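Local coordinates for protein Rv1364c/MT1410 (Mycobacterium tuberculosis, PDB 3KE6) that probably regulates a sigma factor, joining a PP2C-type RsbU-like phosphatase domain, which holds manganese, to an RsbW-like serine kinase domain, at residues P34-A46 / R226-L240. Numbering follows the deposited sequence.
Sequences PGADIAAEYLVAA and RPIDRLCSDTLELLL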
ATOM      1  N   PRO A  34       2.833   8.760   3.186  1.00 48.89           N
ATOM      2  CA  PRO A  34       2.808   9.584   4.361  1.00 49.55           C
ATOM      3  C   PRO A  34       1.435   9.644   5.017  1.00 50.43           C
ATOM      4  O   PRO A  34       1.342   9.585   6.248  1.00 50.69           O
ATOM      5  CB  PRO A  34       3.232  10.956   3.832  1.00 48.95           C
ATOM      6  CG  PRO A  34       3.915  10.681   2.572  1.00 48.46           C
ATOM      7  CD  PRO A  34       3.214   9.531   1.989  1.00 49.17           C
ATOM      8  N   GLY A  35       0.377   9.713   4.212  1.00 50.71           N
ATOM      9  CA  GLY A  35      -0.954   9.987   4.765  1.00 50.99           C
ATOM     10  C   GLY A  35      -1.927   8.831   4.900  1.00 51.34           C
ATOM     11  O   GLY A  35      -3.105   9.059   5.198  1.00 50.99           O
ATOM     12  N   ALA A  36      -1.454   7.603   4.670  1.00 51.58           N
ATOM     13  CA  ALA A  36      -2.287   6.394   4.873  1.00 51.46           C
ATOM     14  C   ALA A  36      -1.413   5.187   5.165  1.00 51.85           C
ATOM     15  O   ALA A  36      -0.314   5.054   4.603  1.00 53.19           O
ATOM     16  CB  ALA A  36      -3.149   6.117   3.658  1.00 51.06           C
ATOM     17  N   ASP A  37      -1.884   4.344   6.073  1.00 51.44           N
ATOM     18  CA  ASP A  37      -1.308   3.035   6.327  1.00 51.15           C
ATOM     19  C   ASP A  37      -2.177   2.028   5.586  1.00 50.97           C
ATOM     20  O   ASP A  37      -3.390   2.109   5.626  1.00 50.81           O
ATOM     21  CB  ASP A  37      -1.341   2.719   7.821  1.00 51.47           C
ATOM     22  CG  ASP A  37      -0.364   3.562   8.637  1.00 55.00           C
ATOM     23  OD1 ASP A  37       0.627   4.061   8.051  1.00 62.78           O
ATOM     24  OD2 ASP A  37      -0.576   3.704   9.880  1.00 57.23           O
ATOM     25  N   ILE A  38      -1.557   1.060   4.936  1.00 50.90           N
ATOM     26  CA  ILE A  38      -2.269   0.091   4.155  1.00 50.26           C
ATOM     27  C   ILE A  38      -1.797  -1.322   4.535  1.00 49.90           C
ATOM     28  O   ILE A  38      -0.604  -1.575   4.671  1.00 48.88           O
ATOM     29  CB  ILE A  38      -1.998   0.320   2.656  1.00 51.04           C
ATOM     30  CG1 ILE A  38      -1.989   1.816   2.326  1.00 50.50           C
ATOM     31  CG2 ILE A  38      -3.040  -0.406   1.802  1.00 51.03           C
ATOM     32  CD1 ILE A  38      -1.453   2.119   0.963  1.00 49.80           C
ATOM     33  N   ALA A  39      -2.757  -2.237   4.662  1.00 49.55           N
ATOM     34  CA  ALA A  39      -2.498  -3.647   4.907  1.00 49.24           C
ATOM     35  C   ALA A  39      -3.361  -4.491   3.982  1.00 48.81           C
ATOM     36  O   ALA A  39      -4.483  -4.101   3.624  1.00 47.93           O
ATOM     37  CB  ALA A  39      -2.813  -3.994   6.364  1.00 48.92           C
ATOM     38  N   ALA A  40      -2.852  -5.670   3.643  1.00 48.94           N
ATOM     39  CA  ALA A  40      -3.541  -6.587   2.753  1.00 49.43           C
ATOM     40  C   ALA A  40      -3.331  -8.033   3.182  1.00 49.83           C
ATOM     41  O   ALA A  40      -2.211  -8.459   3.445  1.00 49.77           O
ATOM     42  CB  ALA A  40      -3.065  -6.402   1.328  1.00 48.95           C
ATOM     43  N   GLU A  41      -4.427  -8.785   3.208  1.00 50.68           N
ATOM     44  CA  GLU A  41      -4.420 -10.191   3.560  1.00 50.84           C
ATOM     45  C   GLU A  41      -5.353 -10.965   2.627  1.00 50.95           C
ATOM     46  O   GLU A  41      -6.409 -10.457   2.244  1.00 50.83           O
ATOM     47  CB  GLU A  41      -4.887 -10.342   4.992  1.00 50.76           C
ATOM     48  CG  GLU A  41      -4.564 -11.684   5.599  1.00 51.86           C
ATOM     49  CD  GLU A  41      -4.374 -11.611   7.108  1.00 53.04           C
ATOM     50  OE1 GLU A  41      -3.599 -10.738   7.576  1.00 56.19           O
ATOM     51  OE2 GLU A  41      -4.986 -12.444   7.812  1.00 60.02           O
ATOM     52  N   TYR A  42      -4.969 -12.184   2.259  1.00 50.93           N
ATOM     53  CA  TYR A  42      -5.789 -12.967   1.361  1.00 51.04           C
ATOM     54  C   TYR A  42      -5.599 -14.476   1.474  1.00 51.20           C
ATOM     55  O   TYR A  42      -4.557 -14.960   1.905  1.00 50.75           O
ATOM     56  CB  TYR A  42      -5.552 -12.527  -0.074  1.00 51.73           C
ATOM     57  CG  TYR A  42      -4.184 -12.851  -0.629  1.00 52.99           C
ATOM     58  CD1 TYR A  42      -3.058 -12.135  -0.232  1.00 55.20           C
ATOM     59  CD2 TYR A  42      -4.014 -13.860  -1.565  1.00 55.35           C
ATOM     60  CE1 TYR A  42      -1.799 -12.432  -0.743  1.00 53.54           C
ATOM     61  CE2 TYR A  42      -2.755 -14.153  -2.086  1.00 55.28           C
ATOM     62  CZ  TYR A  42      -1.658 -13.436  -1.670  1.00 53.07           C
ATOM     63  OH  TYR A  42      -0.412 -13.733  -2.180  1.00 54.48           O
ATOM     64  N   LEU A  43      -6.652 -15.198   1.088  1.00 51.25           N
ATOM     65  CA  LEU A  43      -6.664 -16.646   1.037  1.00 50.98           C
ATOM     66  C   LEU A  43      -7.180 -17.059  -0.335  1.00 51.16           C
ATOM     67  O   LEU A  43      -7.971 -16.340  -0.964  1.00 50.56           O
ATOM     68  CB  LEU A  43      -7.583 -17.202   2.106  1.00 51.04           C
ATOM     69  CG  LEU A  43      -7.257 -16.821   3.548  1.00 51.12           C
ATOM     70  CD1 LEU A  43      -7.703 -15.402   3.851  1.00 51.45           C
ATOM     71  CD2 LEU A  43      -7.901 -17.805   4.511  1.00 50.67           C
ATOM     72  N   VAL A  44      -6.730 -18.222  -0.790  1.00 51.62           N
ATOM     73  CA  VAL A  44      -7.097 -18.733  -2.102  1.00 52.07           C
ATOM     74  C   VAL A  44      -7.770 -20.095  -1.930  1.00 52.42           C
ATOM     75  O   VAL A  44      -7.155 -21.017  -1.403  1.00 52.40           O
ATOM     76  CB  VAL A  44      -5.843 -18.825  -3.004  1.00 52.17           C
ATOM     77  CG1 VAL A  44      -6.021 -19.851  -4.092  1.00 53.40           C
ATOM     78  CG2 VAL A  44      -5.523 -17.460  -3.612  1.00 52.09           C
ATOM     79  N   ALA A  45      -9.034 -20.200  -2.366  1.00 52.98           N
ATOM     80  CA  ALA A  45      -9.865 -21.421  -2.224  1.00 53.20           C
ATOM     81  C   ALA A  45      -9.194 -22.730  -2.658  1.00 53.37           C
ATOM     82  O   ALA A  45      -9.376 -23.756  -2.012  1.00 53.18           O
ATOM     83  CB  ALA A  45     -11.189 -21.249  -2.979  1.00 53.03           C
ATOM     84  N   ALA A  46      -8.421 -22.690  -3.741  1.00 53.90           N
ATOM     85  CA  ALA A  46      -7.729 -23.874  -4.249  1.00 54.53           C
ATOM     86  C   ALA A  46      -6.544 -24.245  -3.364  1.00 55.20           C
ATOM     87  O   ALA A  46      -6.205 -23.535  -2.416  1.00 55.43           O
ATOM     88  CB  ALA A  46      -7.263 -23.644  -5.671  1.00 54.35           C
ATOM     89  N   ARG A 226       1.248  -1.853  13.233  1.00 57.47           N
ATOM     90  CA  ARG A 226       0.486  -0.608  13.134  1.00 56.50           C
ATOM     91  C   ARG A 226      -0.978  -0.946  13.352  1.00 55.69           C
ATOM     92  O   ARG A 226      -1.386  -2.091  13.170  1.00 55.25           O
ATOM     93  CB  ARG A 226       0.664   0.006  11.750  1.00 56.57           C
ATOM     94  CG  ARG A 226       2.119   0.229  11.352  1.00 56.10           C
ATOM     95  CD  ARG A 226       2.235   0.590   9.897  1.00 57.01           C
ATOM     96  NE  ARG A 226       1.655  -0.459   9.061  1.00 62.37           N
ATOM     97  CZ  ARG A 226       1.381  -0.341   7.763  1.00 57.70           C
ATOM     98  NH1 ARG A 226       0.825  -1.355   7.136  1.00 56.60           N
ATOM     99  NH2 ARG A 226       1.642   0.781   7.097  1.00 55.62           N
ATOM    100  N   PRO A 227      -1.781   0.035  13.773  1.00 55.05           N
ATOM    101  CA  PRO A 227      -3.170  -0.323  14.039  1.00 54.48           C
ATOM    102  C   PRO A 227      -3.882  -0.956  12.840  1.00 54.07           C
ATOM    103  O   PRO A 227      -4.633  -1.895  13.032  1.00 54.68           O
ATOM    104  CB  PRO A 227      -3.801   1.009  14.446  1.00 54.13           C
ATOM    105  CG  PRO A 227      -2.653   1.822  14.961  1.00 53.63           C
ATOM    106  CD  PRO A 227      -1.510   1.452  14.075  1.00 54.84           C
ATOM    107  N   ILE A 228      -3.639  -0.496  11.619  1.00 53.52           N
ATOM    108  CA  ILE A 228      -4.312  -1.108  10.463  1.00 53.85           C
ATOM    109  C   ILE A 228      -3.931  -2.576  10.251  1.00 53.73           C
ATOM    110  O   ILE A 228      -4.736  -3.354   9.748  1.00 53.19           O
ATOM    111  CB  ILE A 228      -4.092  -0.336   9.124  1.00 53.43           C
ATOM    112  CG1 ILE A 228      -5.151  -0.740   8.080  1.00 52.92           C
ATOM    113  CG2 ILE A 228      -2.705  -0.590   8.556  1.00 52.17           C
ATOM    114  CD1 ILE A 228      -6.590  -0.346   8.426  1.00 45.20           C
ATOM    115  N   ASP A 229      -2.714  -2.949  10.616  1.00 54.06           N
ATOM    116  CA  ASP A 229      -2.286  -4.338  10.469  1.00 54.77           C
ATOM    117  C   ASP A 229      -3.145  -5.258  11.325  1.00 55.22           C
ATOM    118  O   ASP A 229      -3.690  -6.229  10.808  1.00 55.32           O
ATOM    119  CB  ASP A 229      -0.809  -4.522  10.829  1.00 54.45           C
ATOM    120  CG  ASP A 229       0.102  -3.793   9.893  1.00 56.84           C
ATOM    121  OD1 ASP A 229      -0.266  -3.639   8.717  1.00 63.26           O
ATOM    122  OD2 ASP A 229       1.184  -3.363  10.320  1.00 64.12           O
ATOM    123  N   ARG A 230      -3.277  -4.961  12.620  1.00 55.44           N
ATOM    124  CA  ARG A 230      -4.073  -5.827  13.488  1.00 55.88           C
ATOM    125  C   ARG A 230      -5.567  -5.733  13.171  1.00 55.56           C
ATOM    126  O   ARG A 230      -6.267  -6.729  13.227  1.00 55.72           O
ATOM    127  CB  ARG A 230      -3.788  -5.562  14.964  1.00 55.94           C
ATOM    128  CG  ARG A 230      -4.508  -4.399  15.576  1.00 56.26           C
ATOM    129  CD  ARG A 230      -3.907  -4.057  16.927  1.00 58.31           C
ATOM    130  NE  ARG A 230      -4.217  -2.677  17.294  1.00 65.94           N
ATOM    131  CZ  ARG A 230      -5.326  -2.285  17.919  1.00 66.40           C
ATOM    132  NH1 ARG A 230      -5.499  -0.993  18.182  1.00 66.29           N
ATOM    133  NH2 ARG A 230      -6.261  -3.163  18.278  1.00 63.93           N
ATOM    134  N   LEU A 231      -6.051  -4.552  12.812  1.00 55.43           N
ATOM    135  CA  LEU A 231      -7.428  -4.434  12.361  1.00 55.63           C
ATOM    136  C   LEU A 231      -7.682  -5.369  11.190  1.00 55.98           C
ATOM    137  O   LEU A 231      -8.751  -5.979  11.107  1.00 56.88           O
ATOM    138  CB  LEU A 231      -7.773  -3.003  11.933  1.00 55.72           C
ATOM    139  CG  LEU A 231      -9.232  -2.786  11.489  1.00 55.15           C
ATOM    140  CD1 LEU A 231     -10.203  -3.395  12.503  1.00 51.34           C
ATOM    141  CD2 LEU A 231      -9.531  -1.306  11.283  1.00 54.78           C
ATOM    142  N   CYS A 232      -6.707  -5.472  10.293  1.00 55.90           N
ATOM    143  CA  CYS A 232      -6.822  -6.300   9.093  1.00 55.67           C
ATOM    144  C   CYS A 232      -6.634  -7.766   9.432  1.00 55.53           C
ATOM    145  O   CYS A 232      -7.459  -8.601   9.080  1.00 55.27           O
ATOM    146  CB  CYS A 232      -5.766  -5.895   8.066  1.00 55.72           C
ATOM    147  SG  CYS A 232      -5.818  -6.860   6.542  1.00 57.20           S
ATOM    148  N   SER A 233      -5.534  -8.054  10.118  1.00 55.43           N
ATOM    149  CA  SER A 233      -5.160  -9.401  10.509  1.00 55.50           C
ATOM    150  C   SER A 233      -6.221 -10.052  11.419  1.00 55.55           C
ATOM    151  O   SER A 233      -6.732 -11.139  11.118  1.00 55.36           O
ATOM    152  CB  SER A 233      -3.797  -9.350  11.213  1.00 55.29           C
ATOM    153  OG  SER A 233      -3.140 -10.597  11.179  1.00 57.09           O
ATOM    154  N   ASP A 234      -6.578  -9.379  12.510  1.00 55.67           N
ATOM    155  CA  ASP A 234      -7.409 -10.007  13.546  1.00 56.04           C
ATOM    156  C   ASP A 234      -8.860 -10.195  13.124  1.00 56.11           C
ATOM    157  O   ASP A 234      -9.478 -11.217  13.437  1.00 55.93           O
ATOM    158  CB  ASP A 234      -7.334  -9.228  14.867  1.00 56.15           C
ATOM    159  CG  ASP A 234      -5.969  -9.316  15.514  1.00 57.16           C
ATOM    160  OD1 ASP A 234      -5.320 -10.376  15.388  1.00 60.14           O
ATOM    161  OD2 ASP A 234      -5.540  -8.330  16.146  1.00 58.50           O
ATOM    162  N   THR A 235      -9.403  -9.205  12.429  1.00 56.36           N
ATOM    163  CA  THR A 235     -10.711  -9.343  11.813  1.00 56.49           C
ATOM    164  C   THR A 235     -10.792 -10.639  11.025  1.00 56.66           C
ATOM    165  O   THR A 235     -11.665 -11.475  11.280  1.00 56.86           O
ATOM    166  CB  THR A 235     -10.997  -8.187  10.854  1.00 56.43           C
ATOM    167  OG1 THR A 235     -11.495  -7.070  11.594  1.00 55.93           O
ATOM    168  CG2 THR A 235     -12.016  -8.593   9.816  1.00 56.97           C
ATOM    169  N   LEU A 236      -9.866 -10.813  10.087  1.00 56.63           N
ATOM    170  CA  LEU A 236      -9.951 -11.933   9.146  1.00 56.93           C
ATOM    171  C   LEU A 236      -9.790 -13.306   9.811  1.00 57.03           C
ATOM    172  O   LEU A 236     -10.483 -14.257   9.448  1.00 56.59           O
ATOM    173  CB  LEU A 236      -8.949 -11.761   8.003  1.00 56.66           C
ATOM    174  CG  LEU A 236      -9.139 -12.700   6.803  1.00 56.83           C
ATOM    175  CD1 LEU A 236      -8.952 -11.954   5.492  1.00 56.98           C
ATOM    176  CD2 LEU A 236      -8.191 -13.916   6.884  1.00 57.30           C
ATOM    177  N   GLU A 237      -8.904 -13.388  10.800  1.00 57.36           N
ATOM    178  CA  GLU A 237      -8.575 -14.662  11.455  1.00 57.62           C
ATOM    179  C   GLU A 237      -9.597 -15.096  12.518  1.00 57.35           C
ATOM    180  O   GLU A 237      -9.762 -16.291  12.756  1.00 57.04           O
ATOM    181  CB  GLU A 237      -7.149 -14.611  12.025  1.00 57.57           C
ATOM    182  CG  GLU A 237      -6.081 -14.494  10.909  1.00 58.75           C
ATOM    183  CD  GLU A 237      -4.750 -13.921  11.392  1.00 59.53           C
ATOM    184  OE1 GLU A 237      -4.177 -14.484  12.366  1.00 63.49           O
ATOM    185  OE2 GLU A 237      -4.281 -12.916  10.788  1.00 61.04           O
ATOM    186  N   LEU A 238     -10.282 -14.143  13.144  1.00 57.11           N
ATOM    187  CA  LEU A 238     -11.423 -14.473  13.996  1.00 56.95           C
ATOM    188  C   LEU A 238     -12.649 -14.825  13.140  1.00 56.93           C
ATOM    189  O   LEU A 238     -13.348 -15.798  13.427  1.00 56.78           O
ATOM    190  CB  LEU A 238     -11.746 -13.341  14.973  1.00 56.58           C
ATOM    191  CG  LEU A 238     -10.752 -13.201  16.126  1.00 56.47           C
ATOM    192  CD1 LEU A 238     -10.872 -11.852  16.828  1.00 55.98           C
ATOM    193  CD2 LEU A 238     -10.936 -14.330  17.114  1.00 56.79           C
ATOM    194  N   LEU A 239     -12.907 -14.054  12.085  1.00 56.99           N
ATOM    195  CA  LEU A 239     -14.023 -14.368  11.185  1.00 57.15           C
ATOM    196  C   LEU A 239     -13.936 -15.787  10.611  1.00 57.34           C
ATOM    197  O   LEU A 239     -14.965 -16.433  10.407  1.00 57.71           O
ATOM    198  CB  LEU A 239     -14.127 -13.375  10.023  1.00 57.04           C
ATOM    199  CG  LEU A 239     -14.780 -12.001  10.206  1.00 56.62           C
ATOM    200  CD1 LEU A 239     -15.296 -11.523   8.851  1.00 56.14           C
ATOM    201  CD2 LEU A 239     -15.903 -11.992  11.225  1.00 54.37           C
ATOM    202  N   LEU A 240     -12.721 -16.270  10.363  1.00 57.41           N
ATOM    203  CA  LEU A 240     -12.522 -17.588   9.760  1.00 57.59           C
ATOM    204  C   LEU A 240     -12.011 -18.649  10.739  1.00 57.79           C
ATOM    205  O   LEU A 240     -11.919 -19.821  10.373  1.00 57.74           O
ATOM    206  CB  LEU A 240     -11.549 -17.467   8.590  1.00 57.62           C
ATOM    207  CG  LEU A 240     -11.919 -16.432   7.522  1.00 57.53           C
ATOM    208  CD1 LEU A 240     -10.769 -16.262   6.539  1.00 55.49           C
ATOM    209  CD2 LEU A 240     -13.205 -16.819   6.803  1.00 56.01           C
TER
HETATM  210  O   HOH W   1      -2.698   2.389  10.830  1.00 33.96           O
HETATM  211  O   HOH W   2       3.000   3.384   7.050  1.00 41.67           O
HETATM  212  O   HOH W   3       1.085   1.208   4.175  1.00 36.33           O
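Arg-226 NH1 donates to Ile-38 O over 2.9 Å, reaching the carbonyl from above its plane, and also to Asp-229 OD1 at 3.0 Å. NE donates to Asp-229 OD2, which the backbone N of Arg-226 also reaches from the same face. This side-on grip holds the guanidinium in place at the start of the helix. NH2 forms a longer salt bridge with Asp-37 OD1 at 3.6 Å. A water joins the same two groups, and OD1 has its stronger partner in Arg-257. A bend at chi3 (-58°) brings NE and NH1 alongside the Asp-229 carboxylate.

Farther along, Ala-39 CB packs on Cys-232 CB at 3.9 Å. Glu-41 stretches out with CG anti to the backbone N (chi1 -164°), which carries OE1 to Ser-233 CA and OG and OE2 to Leu-236 CD2. OE2 also comes close to Glu-237 OE2, whose link to Arg-390 is a long, weak ion pair. Ser-233 OG donates to Glu-237 OE2 at 2.6 Å. Leu-43 slides past Leu-236 and meets Leu-240 tip to tip.

Strand and helix run nearly parallel, 25° apart, as in the layered PP2C-type fold. Strand 36-43 pairs with strand 249-256, antiparallel, and with strand 376-391, parallel. Helix 227-240 packs on this sheet, and helix 198-212 packs against that helix at Thr-235 and Leu-239.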